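Local coordinates for TetR/AcrR family transcriptional regulator (Bradyrhizobium diazoefficiens, PDB 6G8G), which probably represses transcription as a TetR-family DNA-binding regulator and binds the flavonoid genistein, which probably acts as its inducer, at residues A[38-43]-A[121-126]; A[144-149]-A[166-171]; A[104-107]-A[111-114]; A[23-28]-A[49-54]. All coordinates share one frame; numbering follows the deposited sequence.

Contact 1. Residues A[38-43]-A[121-126]; sequences GFSATS and ANESGR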
loop_
_atom_site.group_PDB
_atom_site.type_symbol
_atom_site.label_atom_id
_atom_site.label_comp_id
_atom_site.label_asym_id
_atom_site.label_seq_id
_atom_site.Cartn_x
_atom_site.Cartn_y
_atom_site.Cartn_z
ATOM N N GLY A 38 -4.597 -18.600 10.489
ATOM C CA GLY A 38 -5.490 -18.059 9.474
ATOM C C GLY A 38 -6.951 -18.191 9.876
ATOM O O GLY A 38 -7.323 -18.916 10.814
ATOM N N PHE A 39 -7.787 -17.464 9.155
ATOM C CA PHE A 39 -9.192 -17.396 9.468
ATOM C C PHE A 39 -9.908 -18.702 9.103
ATOM O O PHE A 39 -10.540 -19.341 9.972
ATOM C CB PHE A 39 -9.824 -16.211 8.743
ATOM C CG PHE A 39 -11.305 -16.087 8.963
ATOM C CD1 PHE A 39 -11.812 -15.755 10.214
ATOM C CD2 PHE A 39 -12.191 -16.299 7.914
ATOM C CE1 PHE A 39 -13.168 -15.640 10.422
ATOM C CE2 PHE A 39 -13.547 -16.178 8.115
ATOM C CZ PHE A 39 -14.041 -15.848 9.373
ATOM N N SER A 40 -9.803 -19.107 7.840
ATOM C CA SER A 40 -10.445 -20.356 7.389
ATOM C C SER A 40 -9.950 -21.636 8.081
ATOM O O SER A 40 -10.714 -22.540 8.358
ATOM C CB SER A 40 -10.227 -20.525 5.892
ATOM O OG SER A 40 -10.987 -19.578 5.181
ATOM N N ALA A 41 -8.673 -21.677 8.391
ATOM C CA ALA A 41 -8.114 -22.800 9.107
ATOM C C ALA A 41 -8.515 -22.880 10.602
ATOM O O ALA A 41 -8.152 -23.825 11.291
ATOM C CB ALA A 41 -6.603 -22.733 8.999
ATOM N N THR A 42 -9.169 -21.867 11.142
ATOM C CA THR A 42 -9.511 -21.897 12.542
ATOM C C THR A 42 -10.974 -22.284 12.615
ATOM O O THR A 42 -11.779 -21.684 11.925
ATOM C CB THR A 42 -9.289 -20.521 13.179
ATOM O OG1 THR A 42 -7.903 -20.177 13.125
ATOM C CG2 THR A 42 -9.745 -20.517 14.629
ATOM N N SER A 43 -11.319 -23.248 13.461
ATOM C CA SER A 43 -12.714 -23.674 13.606
ATOM C C SER A 43 -13.324 -23.199 14.916
ATOM O O SER A 43 -12.620 -22.966 15.911
ATOM C CB SER A 43 -12.816 -25.200 13.589
ATOM O OG SER A 43 -12.138 -25.758 14.707
ATOM N N ALA A 121 -5.920 -10.554 3.723
ATOM C CA ALA A 121 -5.315 -10.759 2.425
ATOM C C ALA A 121 -5.106 -12.235 2.128
ATOM O O ALA A 121 -5.173 -12.650 0.972
ATOM C CB ALA A 121 -3.986 -10.042 2.361
ATOM N N ASN A 122 -4.810 -13.003 3.166
ATOM C CA ASN A 122 -4.465 -14.399 3.001
ATOM C C ASN A 122 -5.729 -15.199 2.681
ATOM O O ASN A 122 -5.656 -16.359 2.304
ATOM C CB ASN A 122 -3.637 -14.926 4.198
ATOM C CG ASN A 122 -2.152 -14.553 4.099
ATOM O OD1 ASN A 122 -1.759 -13.530 3.518
ATOM N ND2 ASN A 122 -1.306 -15.412 4.651
ATOM N N GLU A 123 -6.896 -14.555 2.783
ATOM C CA GLU A 123 -8.141 -15.166 2.367
ATOM C C GLU A 123 -8.401 -15.043 0.853
ATOM O O GLU A 123 -9.368 -15.602 0.333
ATOM C CB GLU A 123 -9.314 -14.570 3.153
ATOM C CG GLU A 123 -9.373 -15.005 4.620
ATOM C CD GLU A 123 -8.924 -16.476 4.890
ATOM O OE1 GLU A 123 -7.954 -16.641 5.632
ATOM O OE2 GLU A 123 -9.484 -17.480 4.398
ATOM N N SER A 124 -7.560 -14.311 0.136
ATOM C CA SER A 124 -7.619 -14.304 -1.333
ATOM C C SER A 124 -9.032 -13.966 -1.835
ATOM O O SER A 124 -9.516 -14.563 -2.785
ATOM C CB SER A 124 -7.173 -15.669 -1.885
ATOM O OG SER A 124 -5.995 -16.147 -1.240
ATOM N N GLY A 125 -9.682 -13.019 -1.165
ATOM C CA GLY A 125 -10.949 -12.482 -1.611
ATOM C C GLY A 125 -12.182 -13.319 -1.350
ATOM O O GLY A 125 -13.213 -13.045 -1.921
ATOM N N ARG A 126 -12.107 -14.331 -0.500
ATOM C CA ARG A 126 -13.291 -15.123 -0.207
ATOM C C ARG A 126 -14.195 -14.531 0.868
ATOM O O ARG A 126 -15.218 -15.131 1.198
ATOM C CB ARG A 126 -12.904 -16.520 0.294
ATOM C CG ARG A 126 -12.027 -17.348 -0.608
ATOM C CD ARG A 126 -12.018 -18.828 -0.225
ATOM N NE ARG A 126 -10.616 -19.222 -0.157
ATOM C CZ ARG A 126 -9.864 -19.119 0.939
ATOM N NH1 ARG A 126 -8.576 -19.441 0.897
ATOM N NH2 ARG A 126 -10.400 -18.708 2.086
#
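The junction between the DNA-binding helices and the ligand-binding body of this TetR-family regulator is made here by Glu123, which reaches across to Phe39 and Ser40. The 38-43 loop leads from helix 23-37 into helix 44-51. The 121-126 loop follows helix 114-121. Glu123 has the largest share of the contact. Its chain bends at the second torsion (chi2 -36°), which swings the carboxylate toward the type I turn from Phe39 to Thr42. Ser40 OG donates to Glu123 OE2 at 2.7 Å and comes from above the carboxylate plane. Arg126 NH2 meets the same oxygen from the opposite face, on the anti side, in a salt bridge of 2.8 Å between NH2 and Glu123 OE2. Two donors therefore grip one oxygen, and they are likely to favour the charged form of Glu123. The Arg126 guanidinium also lays one face over the backbone O of Glu123. On the other branch, Glu123 OE1 lies 3.7 Å from Phe39 CB, and Glu123 CD sits near the plane of the Phe39 ring, at its edge. With an alanine here, Ser40 OG and the Arg126 guanidinium would probably lose their shared acceptor, and the two loops would be less firmly joined. The Phe39 ring is buried against Phe34, Phe69 and Phe127, and Lys65 NZ binds the carbonyls of Phe39 and Thr42. Within the loop, Thr42 OG1 donates to Gly38 O at 2.7 Å. The arrangement is a polar domain junction in the all-helical TetR fold, placed just ahead of the helix-turn-helix.

Contact 2. Residues A[144-149]-A[166-171]; sequences RRLAQF and EAANQF
Leu146 lays its CD2 branch over Ala168 and against the ring of Phe171. The contact joins helix 139-155 to helix 164-176, two helices of the all-helical ligand-binding domain of the TetR fold. The axes of the two short segments approach to 8.3 Å and run at 114° to each other. Small residues allow this spacing. The backbones come nearest at Ala147 and Ala168, whose CA atoms are 5.2 Å apart. The methyl group of Ala168 points at helix 139-155 and is met by both Leu146 and Ala147. The distance from Ala168 CB to Ala147 CB is 4.1 Å. From Ala168 CB to the CD2 of Leu146 it is 4.0 Å. Leu146 holds CG anti to its backbone N (chi1 179°), which leads the side chain toward the other helix, where CD2 does the touching. Phe171 has the same first torsion, and its ring atom CD2 meets that methyl. The two side chains cross at about a right angle. All four touching residues are buried, and their contact is apolar. The wider core continues the same chemistry. Phe100 of helix 93-109 touches Leu146, and the ring of Phe206 meets that of Phe171 edge-to-face. Gln170, beside this patch, packs on Phe205 of the second subunit, which places the contact close to the dimer interface. Genistein is not touched here: it lies about 14 Å from the side chain of Phe171. The closest pair of side-chain atoms across the contact is Leu146 CD2 and Phe171 CD2, at 3.6 Å.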
loop_
_atom_site.group_PDB
_atom_site.type_symbol
_atom_site.label_atom_id
_atom_site.label_comp_id
_atom_site.label_asym_id
_atom_site.label_seq_id
_atom_site.Cartn_x
_atom_site.Cartn_y
_atom_site.Cartn_z
ATOM N N ARG A 144 -12.719 10.138 6.607
ATOM C CA ARG A 144 -13.892 10.890 7.034
ATOM C C ARG A 144 -13.605 11.873 8.146
ATOM O O ARG A 144 -14.088 12.990 8.102
ATOM C CB ARG A 144 -14.989 9.951 7.468
ATOM C CG ARG A 144 -15.628 9.223 6.301
ATOM C CD ARG A 144 -16.669 8.183 6.642
ATOM N NE ARG A 144 -16.614 7.484 7.943
ATOM C CZ ARG A 144 -16.399 6.179 8.158
ATOM N NH1 ARG A 144 -16.150 5.304 7.159
ATOM N NH2 ARG A 144 -16.423 5.737 9.418
ATOM N N ARG A 145 -12.809 11.479 9.137
ATOM C CA ARG A 145 -12.462 12.398 10.223
ATOM C C ARG A 145 -11.742 13.594 9.713
ATOM O O ARG A 145 -11.986 14.711 10.143
ATOM C CB ARG A 145 -11.584 11.736 11.268
ATOM C CG ARG A 145 -12.395 11.003 12.304
ATOM C CD ARG A 145 -11.551 9.975 12.997
ATOM N NE ARG A 145 -10.423 10.517 13.734
ATOM C CZ ARG A 145 -10.413 10.733 15.046
ATOM N NH1 ARG A 145 -11.501 10.570 15.781
ATOM N NH2 ARG A 145 -9.295 11.162 15.605
ATOM N N LEU A 146 -10.788 13.359 8.830
ATOM C CA LEU A 146 -9.990 14.451 8.326
ATOM C C LEU A 146 -10.873 15.321 7.477
ATOM O O LEU A 146 -10.765 16.531 7.497
ATOM C CB LEU A 146 -8.817 13.917 7.528
ATOM C CG LEU A 146 -7.924 15.000 6.945
ATOM C CD1 LEU A 146 -7.424 15.931 8.017
ATOM C CD2 LEU A 146 -6.754 14.374 6.214
ATOM N N ALA A 147 -11.742 14.684 6.707
ATOM C CA ALA A 147 -12.604 15.414 5.804
ATOM C C ALA A 147 -13.447 16.383 6.600
ATOM O O ALA A 147 -13.616 17.524 6.197
ATOM C CB ALA A 147 -13.465 14.462 4.997
ATOM N N GLN A 148 -13.928 15.980 7.760
ATOM C CA GLN A 148 -14.742 16.906 8.532
ATOM C C GLN A 148 -13.922 18.094 8.995
ATOM O O GLN A 148 -14.368 19.237 8.944
ATOM C CB GLN A 148 -15.383 16.209 9.725
ATOM C CG GLN A 148 -16.327 15.085 9.309
ATOM C CD GLN A 148 -16.923 14.359 10.491
ATOM O OE1 GLN A 148 -17.398 14.984 11.431
ATOM N NE2 GLN A 148 -16.894 13.030 10.457
ATOM N N PHE A 149 -12.690 17.872 9.381
ATOM C CA PHE A 149 -11.824 19.021 9.673
ATOM C C PHE A 149 -11.614 19.901 8.438
ATOM O O PHE A 149 -11.591 21.119 8.543
ATOM C CB PHE A 149 -10.476 18.567 10.202
ATOM C CG PHE A 149 -9.491 19.665 10.313
ATOM C CD1 PHE A 149 -9.609 20.637 11.301
ATOM C CD2 PHE A 149 -8.456 19.776 9.396
ATOM C CE1 PHE A 149 -8.672 21.674 11.403
ATOM C CE2 PHE A 149 -7.521 20.804 9.491
ATOM C CZ PHE A 149 -7.624 21.745 10.497
ATOM N N GLU A 166 -12.220 13.713 -1.102
ATOM C CA GLU A 166 -11.197 13.705 -2.090
ATOM C C GLU A 166 -9.976 14.394 -1.513
ATOM O O GLU A 166 -8.875 13.891 -1.623
ATOM C CB GLU A 166 -11.710 14.388 -3.369
ATOM C CG GLU A 166 -10.728 14.422 -4.544
ATOM C CD GLU A 166 -11.355 14.853 -5.867
ATOM O OE1 GLU A 166 -11.819 16.026 -5.980
ATOM O OE2 GLU A 166 -11.392 13.988 -6.781
ATOM N N ALA A 167 -10.169 15.545 -0.887
ATOM C CA ALA A 167 -9.023 16.316 -0.390
ATOM C C ALA A 167 -8.352 15.613 0.757
ATOM O O ALA A 167 -7.142 15.620 0.870
ATOM C CB ALA A 167 -9.445 17.696 0.037
ATOM N N ALA A 168 -9.137 14.998 1.612
ATOM C CA ALA A 168 -8.568 14.264 2.725
ATOM C C ALA A 168 -7.711 13.142 2.183
ATOM O O ALA A 168 -6.593 12.914 2.631
ATOM C CB ALA A 168 -9.672 13.715 3.612
ATOM N N ASN A 169 -8.244 12.423 1.217
ATOM C CA ASN A 169 -7.525 11.288 0.667
ATOM C C ASN A 169 -6.230 11.730 -0.012
ATOM O O ASN A 169 -5.215 11.042 0.020
ATOM C CB ASN A 169 -8.444 10.557 -0.289
ATOM C CG ASN A 169 -7.835 9.329 -0.875
ATOM O OD1 ASN A 169 -7.810 9.238 -2.060
ATOM N ND2 ASN A 169 -7.399 8.363 -0.062
ATOM N N GLN A 170 -6.248 12.914 -0.584
ATOM C CA GLN A 170 -5.075 13.417 -1.245
ATOM C C GLN A 170 -4.023 13.785 -0.246
ATOM O O GLN A 170 -2.855 13.453 -0.415
ATOM C CB GLN A 170 -5.449 14.599 -2.109
ATOM C CG GLN A 170 -6.204 14.136 -3.337
ATOM C CD GLN A 170 -6.948 15.253 -4.040
ATOM O OE1 GLN A 170 -7.344 16.251 -3.433
ATOM N NE2 GLN A 170 -7.144 15.085 -5.341
ATOM N N PHE A 171 -4.443 14.412 0.830
ATOM C CA PHE A 171 -3.507 14.744 1.910
ATOM C C PHE A 171 -2.812 13.504 2.450
ATOM O O PHE A 171 -1.607 13.479 2.615
ATOM C CB PHE A 171 -4.229 15.461 3.050
ATOM C CG PHE A 171 -3.353 15.763 4.205
ATOM C CD1 PHE A 171 -2.532 16.868 4.182
ATOM C CD2 PHE A 171 -3.355 14.966 5.315
ATOM C CE1 PHE A 171 -1.721 17.161 5.255
ATOM C CE2 PHE A 171 -2.549 15.260 6.405
ATOM C CZ PHE A 171 -1.731 16.352 6.374
#

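Contact 3. Residues A[104-107]-A[111-114]; sequences YLHT and RKDV
Thr107 and Lys112 meet where helix 93-109 ends, and their backbones form the tight part of this contact. Lys112 N donates to Thr107 O at 3.1 Å, with a nearly straight N-H...O angle of 172°. This is the long bond of a Schellman motif. Arg111, with positive phi, is its C-prime residue, and Arg111 N turns back to the carbonyl of Phe108. The chain leaves the helix here and leads on to helix 114-121. Beside the bond, Thr107 CG2 lies 4.0 Å from Asp113 OD2. Thr107 holds this methyl anti to its backbone N (chi1 -74° to OG1), on the side facing Asp113. The outer side is looser. His106 and Lys112 are only partly covered, and their side chains cross at a slant. The lysine chain bends at its last torsion (chi4 -71°), and NZ ends 3.1 Å from His106 NE2. The ring of His106 also meets that of His110. Replacing His106 by an alanine would remove the imidazole, and the end of Lys112 would probably be left without this neighbour and more free to turn. Phe108, inside the turn, lines the genistein pocket, and the Asp113 side chain lies about 6 Å from the ligand. The chemistry implies a helix end fixed by its backbone, while a charged ammonium next to the imidazole would probably favour a neutral His106.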
loop_
_atom_site.group_PDB
_atom_site.type_symbol
_atom_site.label_atom_id
_atom_site.label_comp_id
_atom_site.label_asym_id
_atom_site.label_seq_id
_atom_site.Cartn_x
_atom_site.Cartn_y
_atom_site.Cartn_z
ATOM N N TYR A 104 -1.058 9.701 12.232
ATOM C CA TYR A 104 -1.377 8.784 11.123
ATOM C C TYR A 104 -0.195 7.917 10.734
ATOM O O TYR A 104 -0.318 6.710 10.602
ATOM C CB TYR A 104 -1.788 9.609 9.925
ATOM C CG TYR A 104 -2.155 8.845 8.715
ATOM C CD1 TYR A 104 -3.162 7.904 8.753
ATOM C CD2 TYR A 104 -1.531 9.079 7.531
ATOM C CE1 TYR A 104 -3.531 7.203 7.624
ATOM C CE2 TYR A 104 -1.873 8.379 6.382
ATOM C CZ TYR A 104 -2.886 7.454 6.426
ATOM O OH TYR A 104 -3.192 6.729 5.301
ATOM N N LEU A 105 0.973 8.516 10.603
ATOM C CA LEU A 105 2.134 7.741 10.262
ATOM C C LEU A 105 2.573 6.830 11.378
ATOM O O LEU A 105 3.170 5.801 11.099
ATOM C CB LEU A 105 3.302 8.638 9.865
ATOM C CG LEU A 105 3.044 9.438 8.601
ATOM C CD1 LEU A 105 4.285 10.217 8.244
ATOM C CD2 LEU A 105 2.637 8.575 7.419
ATOM N N HIS A 106 2.334 7.202 12.630
ATOM C CA HIS A 106 2.704 6.334 13.733
ATOM C C HIS A 106 2.159 4.918 13.500
ATOM O O HIS A 106 2.845 3.899 13.703
ATOM C CB HIS A 106 2.089 6.938 15.022
ATOM C CG HIS A 106 2.269 6.112 16.257
ATOM N ND1 HIS A 106 3.452 6.046 16.965
ATOM C CD2 HIS A 106 1.384 5.325 16.921
ATOM C CE1 HIS A 106 3.290 5.234 18.002
ATOM N NE2 HIS A 106 2.046 4.785 17.995
ATOM N N THR A 107 0.913 4.860 13.067
ATOM C CA THR A 107 0.295 3.579 12.790
ATOM C C THR A 107 1.088 2.734 11.842
ATOM O O THR A 107 1.183 1.535 11.986
ATOM C CB THR A 107 -1.041 3.817 12.066
ATOM O OG1 THR A 107 -1.978 4.311 13.013
ATOM C CG2 THR A 107 -1.578 2.546 11.392
ATOM N N ARG A 111 3.516 -0.616 12.623
ATOM C CA ARG A 111 2.860 -1.759 12.023
ATOM C C ARG A 111 1.665 -2.222 12.814
ATOM O O ARG A 111 1.512 -3.405 13.083
ATOM C CB ARG A 111 3.856 -2.888 11.855
ATOM C CG ARG A 111 5.116 -2.495 11.127
ATOM C CD ARG A 111 5.852 -3.751 10.796
ATOM N NE ARG A 111 7.171 -3.425 10.289
ATOM C CZ ARG A 111 7.879 -4.225 9.502
ATOM N NH1 ARG A 111 9.079 -3.823 9.075
ATOM N NH2 ARG A 111 7.392 -5.415 9.129
ATOM N N LYS A 112 0.790 -1.288 13.153
ATOM C CA LYS A 112 -0.385 -1.611 13.941
ATOM C C LYS A 112 -1.560 -2.180 13.105
ATOM O O LYS A 112 -2.508 -2.639 13.686
ATOM C CB LYS A 112 -0.828 -0.366 14.738
ATOM C CG LYS A 112 0.250 0.248 15.651
ATOM C CD LYS A 112 -0.372 1.061 16.789
ATOM C CE LYS A 112 0.545 2.129 17.427
ATOM N NZ LYS A 112 1.699 1.678 18.274
ATOM N N ASP A 113 -1.470 -2.186 11.773
ATOM C CA ASP A 113 -2.560 -2.579 10.863
ATOM C C ASP A 113 -2.243 -3.968 10.296
ATOM O O ASP A 113 -3.106 -4.651 9.714
ATOM C CB ASP A 113 -2.719 -1.527 9.726
ATOM C CG ASP A 113 -3.933 -0.591 9.927
ATOM O OD1 ASP A 113 -4.813 -0.831 10.796
ATOM O OD2 ASP A 113 -4.024 0.386 9.160
ATOM N N VAL A 114 -1.014 -4.424 10.517
ATOM C CA VAL A 114 -0.407 -5.407 9.618
ATOM C C VAL A 114 -0.927 -6.836 9.787
ATOM O O VAL A 114 -1.250 -7.499 8.793
ATOM C CB VAL A 114 1.118 -5.387 9.724
ATOM C CG1 VAL A 114 1.742 -6.480 8.877
ATOM C CG2 VAL A 114 1.642 -4.034 9.292
#

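Contact 4. Residues A[23-28]-A[49-54]; sequences MDIVIR and KAAGVS
Val26 and Ile25 pack on Ala51 in the DNA-binding domain, where helix 23-37 backs the helix-turn-helix. The first shell is apolar. Ala51 directs its CB at helix 23-37, and Val26 CG2 touches it at 3.8 Å. The methyl of Ala51 thus sits close to the backbone of that helix as well, 3.9 Å from Val26 CA. On the other flank, Ile25 CG2 lies 4.2 Å from Ala51 CB and also approaches the carbonyl O of Ala51. Ile25 keeps this methyl anti to its backbone N, with CG1 beside the N (chi1 -68°).

The next shell sets the position of Ala51. Helix 44-51 ends here, and Gly52, with positive phi, closes it in a Schellman motif. The chain then turns through Val53 to Ser54, the N-cap of helix 55-61, whose OG is hydrogen-bonded to Thr57 OG1. By family resemblance helix 55-61 is probably the DNA recognition helix. Farther out, Phe62 and Leu68 cover Val26 and extend the small core. The turn itself adds one lighter touch, with Val53 CG2 at 4.4 Å from Val26 CG2.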
loop_
_atom_site.group_PDB
_atom_site.type_symbol
_atom_site.label_atom_id
_atom_site.label_comp_id
_atom_site.label_asym_id
_atom_site.label_seq_id
_atom_site.Cartn_x
_atom_site.Cartn_y
_atom_site.Cartn_z
HETATM N N MSE A 23 -16.953 -13.205 26.907
HETATM C CA MSE A 23 -16.908 -12.724 25.553
HETATM C C MSE A 23 -15.498 -12.259 25.243
HETATM O O MSE A 23 -14.954 -12.631 24.233
HETATM C CB MSE A 23 -17.926 -11.616 25.415
HETATM C CG MSE A 23 -18.237 -11.353 23.958
HETATM SE SE MSE A 23 -19.705 -10.024 23.912
HETATM C CE MSE A 23 -18.745 -8.387 24.480
ATOM N N ASP A 24 -14.856 -11.520 26.143
ATOM C CA ASP A 24 -13.503 -11.040 25.880
ATOM C C ASP A 24 -12.473 -12.164 25.858
ATOM O O ASP A 24 -11.540 -12.137 25.055
ATOM C CB ASP A 24 -13.078 -9.939 26.862
ATOM C CG ASP A 24 -14.075 -8.768 26.916
ATOM O OD1 ASP A 24 -14.649 -8.368 25.868
ATOM O OD2 ASP A 24 -14.278 -8.237 28.026
ATOM N N ILE A 25 -12.614 -13.152 26.720
ATOM C CA ILE A 25 -11.680 -14.278 26.697
ATOM C C ILE A 25 -11.754 -14.979 25.355
ATOM O O ILE A 25 -10.730 -15.371 24.776
ATOM C CB ILE A 25 -11.972 -15.283 27.823
ATOM C CG1 ILE A 25 -11.652 -14.635 29.178
ATOM C CG2 ILE A 25 -11.165 -16.569 27.631
ATOM C CD1 ILE A 25 -12.229 -15.350 30.391
ATOM N N VAL A 26 -12.979 -15.148 24.873
ATOM C CA VAL A 26 -13.220 -15.770 23.566
ATOM C C VAL A 26 -12.586 -14.942 22.455
ATOM O O VAL A 26 -11.884 -15.474 21.608
ATOM C CB VAL A 26 -14.729 -15.923 23.286
ATOM C CG1 VAL A 26 -14.981 -16.150 21.808
ATOM C CG2 VAL A 26 -15.310 -17.061 24.112
ATOM N N ILE A 27 -12.823 -13.640 22.489
ATOM C CA ILE A 27 -12.210 -12.727 21.547
ATOM C C ILE A 27 -10.695 -12.919 21.503
ATOM O O ILE A 27 -10.135 -13.119 20.429
ATOM C CB ILE A 27 -12.532 -11.271 21.910
ATOM C CG1 ILE A 27 -14.002 -10.969 21.630
ATOM C CG2 ILE A 27 -11.628 -10.298 21.174
ATOM C CD1 ILE A 27 -14.325 -10.798 20.172
ATOM N N ARG A 28 -10.028 -12.860 22.653
ATOM C CA ARG A 28 -8.567 -12.962 22.656
ATOM C C ARG A 28 -8.116 -14.329 22.166
ATOM O O ARG A 28 -7.103 -14.458 21.497
ATOM C CB ARG A 28 -7.972 -12.684 24.040
ATOM C CG ARG A 28 -8.047 -11.237 24.462
ATOM C CD ARG A 28 -7.306 -11.067 25.802
ATOM N NE ARG A 28 -7.987 -11.652 26.970
ATOM C CZ ARG A 28 -9.038 -11.106 27.593
ATOM N NH1 ARG A 28 -9.570 -11.710 28.652
ATOM N NH2 ARG A 28 -9.592 -9.976 27.150
ATOM N N LYS A 49 -12.491 -24.550 22.604
ATOM C CA LYS A 49 -11.550 -25.261 23.469
ATOM C C LYS A 49 -10.529 -24.295 24.038
ATOM O O LYS A 49 -10.281 -24.296 25.234
ATOM C CB LYS A 49 -10.838 -26.403 22.734
ATOM C CG LYS A 49 -11.758 -27.550 22.331
ATOM C CD LYS A 49 -10.961 -28.696 21.631
ATOM C CE LYS A 49 -10.451 -29.580 22.718
ATOM N NZ LYS A 49 -10.061 -30.919 22.249
ATOM N N ALA A 50 -9.963 -23.453 23.186
ATOM C CA ALA A 50 -8.922 -22.542 23.625
ATOM C C ALA A 50 -9.458 -21.525 24.629
ATOM O O ALA A 50 -8.735 -21.097 25.513
ATOM C CB ALA A 50 -8.301 -21.848 22.442
ATOM N N ALA A 51 -10.726 -21.147 24.518
ATOM C CA ALA A 51 -11.317 -20.195 25.476
ATOM C C ALA A 51 -11.899 -20.858 26.714
ATOM O O ALA A 51 -12.220 -20.173 27.668
ATOM C CB ALA A 51 -12.389 -19.363 24.792
ATOM N N GLY A 52 -12.102 -22.173 26.663
ATOM C CA GLY A 52 -12.609 -22.927 27.802
ATOM C C GLY A 52 -14.099 -22.751 28.019
ATOM O O GLY A 52 -14.548 -22.530 29.140
ATOM N N VAL A 53 -14.872 -22.891 26.947
ATOM C CA VAL A 53 -16.321 -22.795 27.019
ATOM C C VAL A 53 -16.935 -23.878 26.156
ATOM O O VAL A 53 -16.258 -24.480 25.325
ATOM C CB VAL A 53 -16.823 -21.442 26.495
ATOM C CG1 VAL A 53 -16.302 -20.317 27.349
ATOM C CG2 VAL A 53 -16.392 -21.225 25.058
ATOM N N SER A 54 -18.226 -24.113 26.335
ATOM C CA SER A 54 -18.921 -25.072 25.501
ATOM C C SER A 54 -19.247 -24.384 24.194
ATOM O O SER A 54 -19.386 -23.150 24.132
ATOM C CB SER A 54 -20.202 -25.543 26.186
ATOM O OG SER A 54 -21.084 -24.449 26.368
#

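Contact 2 is the fully buried one, and contact 3 lies at the surface. Contacts 1 and 4 are partly buried. Contacts 2 and 4 are both apolar and both turn on an alanine facing another helix, yet they lie in different domains, with centres 39 Å apart. Contact 1 joins the domains through a hydroxyl-to-carboxylate hydrogen bond, with its salt bridge kept within the 121-126 loop. The 38-43 loop directly follows helix 23-37, which contact 4 also uses. Contacts 2 and 3 stay within the ligand-binding domain, and helix 93-109 links them: it ends at contact 3 and covers part of contact 2. Backbone bonding dominates only in contact 3, the nearest of the four to the genistein pocket.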